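Local coordinates for protein peptidylprolyl Isomerase (PDB 6B4P) that probably catalyses the cis-trans isomerisation of peptide bonds preceding proline, as expected of an FKBP-type peptidylprolyl isomerase, at residues 94-98 against 99-103; 105-108 against 109-113. All blocks are in the same frame, centred on the assembly; numbering follows the deposited sequence.

Interaction 1: residues 94-98 against 99-103; sequences FEIPS and DYAYG
P97 and S98 turn their carbonyl groups to the amides of the chain just beyond them, coiling the backbone directly after the strand that ends at I96. Y100 N donates to P97 O at 2.8 Å, and its i to i+3 span marks the single 3-10 turn at 98-100. S98 O is gripped twice, by A101 N at 2.9 Å (i+3) and by G103 N at 2.8 Å (i+5). The two donors reach that oxygen from opposite faces of its carbonyl plane, which would limit rotation of the S98-D99 peptide.

Among the side chains, I96 carries the apolar part. Its CG2, anti to the backbone N, lies beside its own carbonyl carbon and so reaches forward along the chain, 3.7 Å from Y100 CB and 4.1 Å from A101 CB. P97 runs alongside Y100 in the same direction, with P97 CD 3.9 Å from Y100 CD2. The polar side belongs to S98 and D99. With D99 CG set between its backbone N and carbonyl carbon (chi1 54°), OD1 folds back over P97 and accepts from a water that is 3.0 Å from S98 OG. Beyond the turn, R21 forms a salt bridge with D99 OD2, N114 OD1 is hydrogen-bonded to S98 OG, and R77 both bonds to D99 O and makes a cation-pi contact with Y100. Such a strand end coiling into an Asp-Tyr-Ala-Tyr-Gly sequence is characteristic of FKBPs, where the second tyrosine, here Y102, probably borders the proline-binding pocket.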
loop_
_atom_site.group_PDB
_atom_site.type_symbol
_atom_site.label_atom_id
_atom_site.label_comp_id
_atom_site.label_asym_id
_atom_site.label_seq_id
_atom_site.Cartn_x
_atom_site.Cartn_y
_atom_site.Cartn_z
ATOM N N PHE A 94 0.101 2.249 -6.035
ATOM C CA PHE A 94 -0.536 0.943 -6.122
ATOM C C PHE A 94 -1.990 1.067 -6.538
ATOM O O PHE A 94 -2.728 1.903 -6.013
ATOM C CB PHE A 94 -0.484 0.218 -4.772
ATOM C CG PHE A 94 0.893 -0.164 -4.326
ATOM C CD1 PHE A 94 1.358 -1.456 -4.505
ATOM C CD2 PHE A 94 1.716 0.762 -3.696
ATOM C CE1 PHE A 94 2.639 -1.818 -4.068
ATOM C CE2 PHE A 94 2.995 0.393 -3.250
ATOM C CZ PHE A 94 3.447 -0.894 -3.442
ATOM N N GLU A 95 -2.407 0.203 -7.462
ATOM C CA GLU A 95 -3.817 -0.055 -7.711
ATOM C C GLU A 95 -4.195 -1.338 -6.988
ATOM O O GLU A 95 -3.620 -2.399 -7.266
ATOM C CB GLU A 95 -4.094 -0.178 -9.202
ATOM C CG GLU A 95 -5.564 -0.373 -9.497
ATOM C CD GLU A 95 -5.912 -0.121 -10.951
ATOM O OE1 GLU A 95 -5.634 0.990 -11.457
ATOM O OE2 GLU A 95 -6.422 -1.055 -11.596
ATOM N N ILE A 96 -5.162 -1.251 -6.085
ATOM C CA ILE A 96 -5.518 -2.357 -5.209
ATOM C C ILE A 96 -6.988 -2.693 -5.422
ATOM O O ILE A 96 -7.870 -2.044 -4.861
ATOM C CB ILE A 96 -5.232 -2.015 -3.738
ATOM C CG1 ILE A 96 -3.762 -1.614 -3.579
ATOM C CG2 ILE A 96 -5.530 -3.213 -2.849
ATOM C CD1 ILE A 96 -3.281 -1.536 -2.124
ATOM N N PRO A 97 -7.288 -3.734 -6.204
ATOM C CA PRO A 97 -8.681 -4.163 -6.374
ATOM C C PRO A 97 -9.337 -4.499 -5.044
ATOM O O PRO A 97 -8.679 -4.798 -4.042
ATOM C CB PRO A 97 -8.564 -5.408 -7.270
ATOM C CG PRO A 97 -7.226 -5.256 -7.962
ATOM C CD PRO A 97 -6.348 -4.590 -6.952
ATOM N N SER A 98 -10.674 -4.444 -5.052
ATOM C CA SER A 98 -11.434 -4.652 -3.827
ATOM C C SER A 98 -11.151 -6.018 -3.213
ATOM O O SER A 98 -11.122 -6.145 -1.980
ATOM C CB SER A 98 -12.933 -4.477 -4.098
ATOM O OG SER A 98 -13.414 -5.456 -5.000
ATOM N N ASP A 99 -10.891 -7.033 -4.038
ATOM C CA ASP A 99 -10.593 -8.336 -3.458
ATOM C C ASP A 99 -9.194 -8.404 -2.852
ATOM O O ASP A 99 -8.847 -9.444 -2.271
ATOM C CB ASP A 99 -10.799 -9.461 -4.486
ATOM C CG ASP A 99 -10.025 -9.257 -5.775
ATOM O OD1 ASP A 99 -9.840 -8.108 -6.208
ATOM O OD2 ASP A 99 -9.622 -10.272 -6.385
ATOM N N TYR A 100 -8.396 -7.342 -2.974
ATOM C CA TYR A 100 -7.147 -7.200 -2.236
ATOM C C TYR A 100 -7.270 -6.141 -1.151
ATOM O O TYR A 100 -6.267 -5.785 -0.522
ATOM C CB TYR A 100 -5.982 -6.859 -3.181
ATOM C CG TYR A 100 -5.603 -7.976 -4.125
ATOM C CD1 TYR A 100 -4.556 -8.839 -3.830
ATOM C CD2 TYR A 100 -6.305 -8.178 -5.309
ATOM C CE1 TYR A 100 -4.215 -9.870 -4.696
ATOM C CE2 TYR A 100 -5.966 -9.193 -6.171
ATOM C CZ TYR A 100 -4.926 -10.040 -5.859
ATOM O OH TYR A 100 -4.601 -11.054 -6.729
ATOM N N ALA A 101 -8.475 -5.604 -0.944
ATOM C CA ALA A 101 -8.683 -4.547 0.038
ATOM C C ALA A 101 -9.825 -4.953 0.965
ATOM O O ALA A 101 -9.710 -5.954 1.678
ATOM C CB ALA A 101 -8.955 -3.206 -0.654
ATOM N N TYR A 102 -10.937 -4.217 0.955
ATOM C CA TYR A 102 -12.030 -4.496 1.875
ATOM C C TYR A 102 -13.177 -5.254 1.226
ATOM O O TYR A 102 -14.211 -5.459 1.870
ATOM C CB TYR A 102 -12.525 -3.198 2.516
ATOM C CG TYR A 102 -11.444 -2.534 3.339
ATOM C CD1 TYR A 102 -10.755 -1.419 2.855
ATOM C CD2 TYR A 102 -11.077 -3.038 4.580
ATOM C CE1 TYR A 102 -9.749 -0.818 3.598
ATOM C CE2 TYR A 102 -10.076 -2.437 5.332
ATOM C CZ TYR A 102 -9.411 -1.333 4.834
ATOM O OH TYR A 102 -8.411 -0.743 5.567
ATOM N N GLY A 103 -13.010 -5.710 -0.012
ATOM C CA GLY A 103 -14.019 -6.571 -0.604
ATOM C C GLY A 103 -15.347 -5.860 -0.740
ATOM O O GLY A 103 -15.414 -4.689 -1.131
HETATM O O HOH W 1 -12.462 -6.835 -7.478
#

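Interaction 2: residues 105-108 against 109-113; sequences NAIP and GLIPA
I107 and I111 face each other as a lone antiparallel hydrogen-bonded bridge, and the firm part of this hairpin gathers around them. I107 N donates to I111 O at 2.9 Å. In return, I107 O accepts two amides: I111 N at 2.9 Å, almost straight at 174° and in the carbonyl plane, and L110 N, likewise 2.9 Å from I107 O but tilted from the plane. L110 and I111 thus both answer I107, a classic beta bulge, while P108 and G109 occupy the corners of a type II turn, with G109 at a positive phi of 75°. This hairpin forms the tip of the long loop that, in FKBPs, overhangs the active-site pocket. On one side of it I107 and L110 lie alongside each other; I107 CG2 comes 3.9 Å from L110 CB, and F56 of strand 55-58 touches both L110 and I111. Towards the ends the N-H...O bonds between the two segments give way to CA-H...O contacts, A113 CA to N105 O at 3.5 Å, though the chains stay close, with A106 CB 4.2 Å from A113 CB. Most of the hairpin, including the P108-G109 corner, lies at the surface of the chain, whereas I111 is buried.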
loop_
_atom_site.group_PDB
_atom_site.type_symbol
_atom_site.label_atom_id
_atom_site.label_comp_id
_atom_site.label_asym_id
_atom_site.label_seq_id
_atom_site.Cartn_x
_atom_site.Cartn_y
_atom_site.Cartn_z
ATOM N N ASN A 105 -17.179 -4.902 1.616
ATOM C CA ASN A 105 -17.466 -4.113 2.802
ATOM C C ASN A 105 -17.296 -2.620 2.538
ATOM O O ASN A 105 -16.433 -2.186 1.765
ATOM C CB ASN A 105 -16.539 -4.507 3.952
ATOM C CG ASN A 105 -16.667 -5.968 4.338
ATOM O OD1 ASN A 105 -17.750 -6.443 4.675
ATOM N ND2 ASN A 105 -15.555 -6.687 4.293
ATOM N N ALA A 106 -18.106 -1.833 3.232
ATOM C CA ALA A 106 -17.862 -0.411 3.383
ATOM C C ALA A 106 -17.136 -0.178 4.702
ATOM O O ALA A 106 -17.314 -0.926 5.670
ATOM C CB ALA A 106 -19.174 0.379 3.374
ATOM N N ILE A 107 -16.297 0.852 4.720
ATOM C CA ILE A 107 -15.766 1.381 5.973
ATOM C C ILE A 107 -16.479 2.712 6.156
ATOM O O ILE A 107 -16.146 3.677 5.453
ATOM C CB ILE A 107 -14.238 1.558 5.941
ATOM C CG1 ILE A 107 -13.526 0.272 5.514
ATOM C CG2 ILE A 107 -13.742 2.028 7.297
ATOM C CD1 ILE A 107 -13.832 -0.914 6.386
ATOM N N PRO A 108 -17.485 2.799 7.015
ATOM C CA PRO A 108 -18.297 4.022 7.087
ATOM C C PRO A 108 -17.439 5.264 7.285
ATOM O O PRO A 108 -16.495 5.267 8.075
ATOM C CB PRO A 108 -19.218 3.764 8.286
ATOM C CG PRO A 108 -19.338 2.257 8.324
ATOM C CD PRO A 108 -18.008 1.730 7.889
ATOM N N GLY A 109 -17.757 6.310 6.521
ATOM C CA GLY A 109 -17.028 7.558 6.572
ATOM C C GLY A 109 -15.672 7.542 5.900
ATOM O O GLY A 109 -14.966 8.557 5.945
ATOM N N LEU A 110 -15.282 6.435 5.276
ATOM C CA LEU A 110 -13.950 6.340 4.692
ATOM C C LEU A 110 -14.005 5.765 3.281
ATOM O O LEU A 110 -13.544 6.396 2.323
ATOM C CB LEU A 110 -13.048 5.484 5.586
ATOM C CG LEU A 110 -11.541 5.586 5.354
ATOM C CD1 LEU A 110 -11.039 6.964 5.765
ATOM C CD2 LEU A 110 -10.799 4.487 6.102
ATOM N N ILE A 111 -14.591 4.582 3.138
ATOM C CA ILE A 111 -14.518 3.809 1.903
ATOM C C ILE A 111 -15.888 3.232 1.572
ATOM O O ILE A 111 -16.470 2.506 2.392
ATOM C CB ILE A 111 -13.477 2.689 2.033
ATOM C CG1 ILE A 111 -12.074 3.283 2.100
ATOM C CG2 ILE A 111 -13.587 1.688 0.885
ATOM C CD1 ILE A 111 -11.034 2.292 2.545
ATOM N N PRO A 112 -16.434 3.521 0.394
ATOM C CA PRO A 112 -17.696 2.902 -0.015
ATOM C C PRO A 112 -17.536 1.415 -0.284
ATOM O O PRO A 112 -16.445 0.911 -0.567
ATOM C CB PRO A 112 -18.060 3.648 -1.306
ATOM C CG PRO A 112 -17.064 4.756 -1.440
ATOM C CD PRO A 112 -15.864 4.382 -0.649
ATOM N N ALA A 113 -18.666 0.713 -0.228
ATOM C CA ALA A 113 -18.660 -0.719 -0.484
ATOM C C ALA A 113 -18.074 -1.035 -1.857
ATOM O O ALA A 113 -18.333 -0.334 -2.841
ATOM C CB ALA A 113 -20.078 -1.280 -0.375
#

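In the fold
Interaction 1 closes before interaction 2 opens, and both belong to the chain between strands 91-96 and 117-126, which pair with each other in the antiparallel sheet. Their centres are 13 Å apart, on the same side of the molecule, at about 10 and 17 Å from the centre of the chain, so the path runs outward from a partly buried strand end to a surface hairpin. Y102 joins them: its CE1 packs 3.5 Å from I111 CD1, and its CD2 3.9 Å from I107 CD1. With I76 also touching Y102, this arrangement is consistent with a loop that borders the substrate pocket, as in other FKBPs.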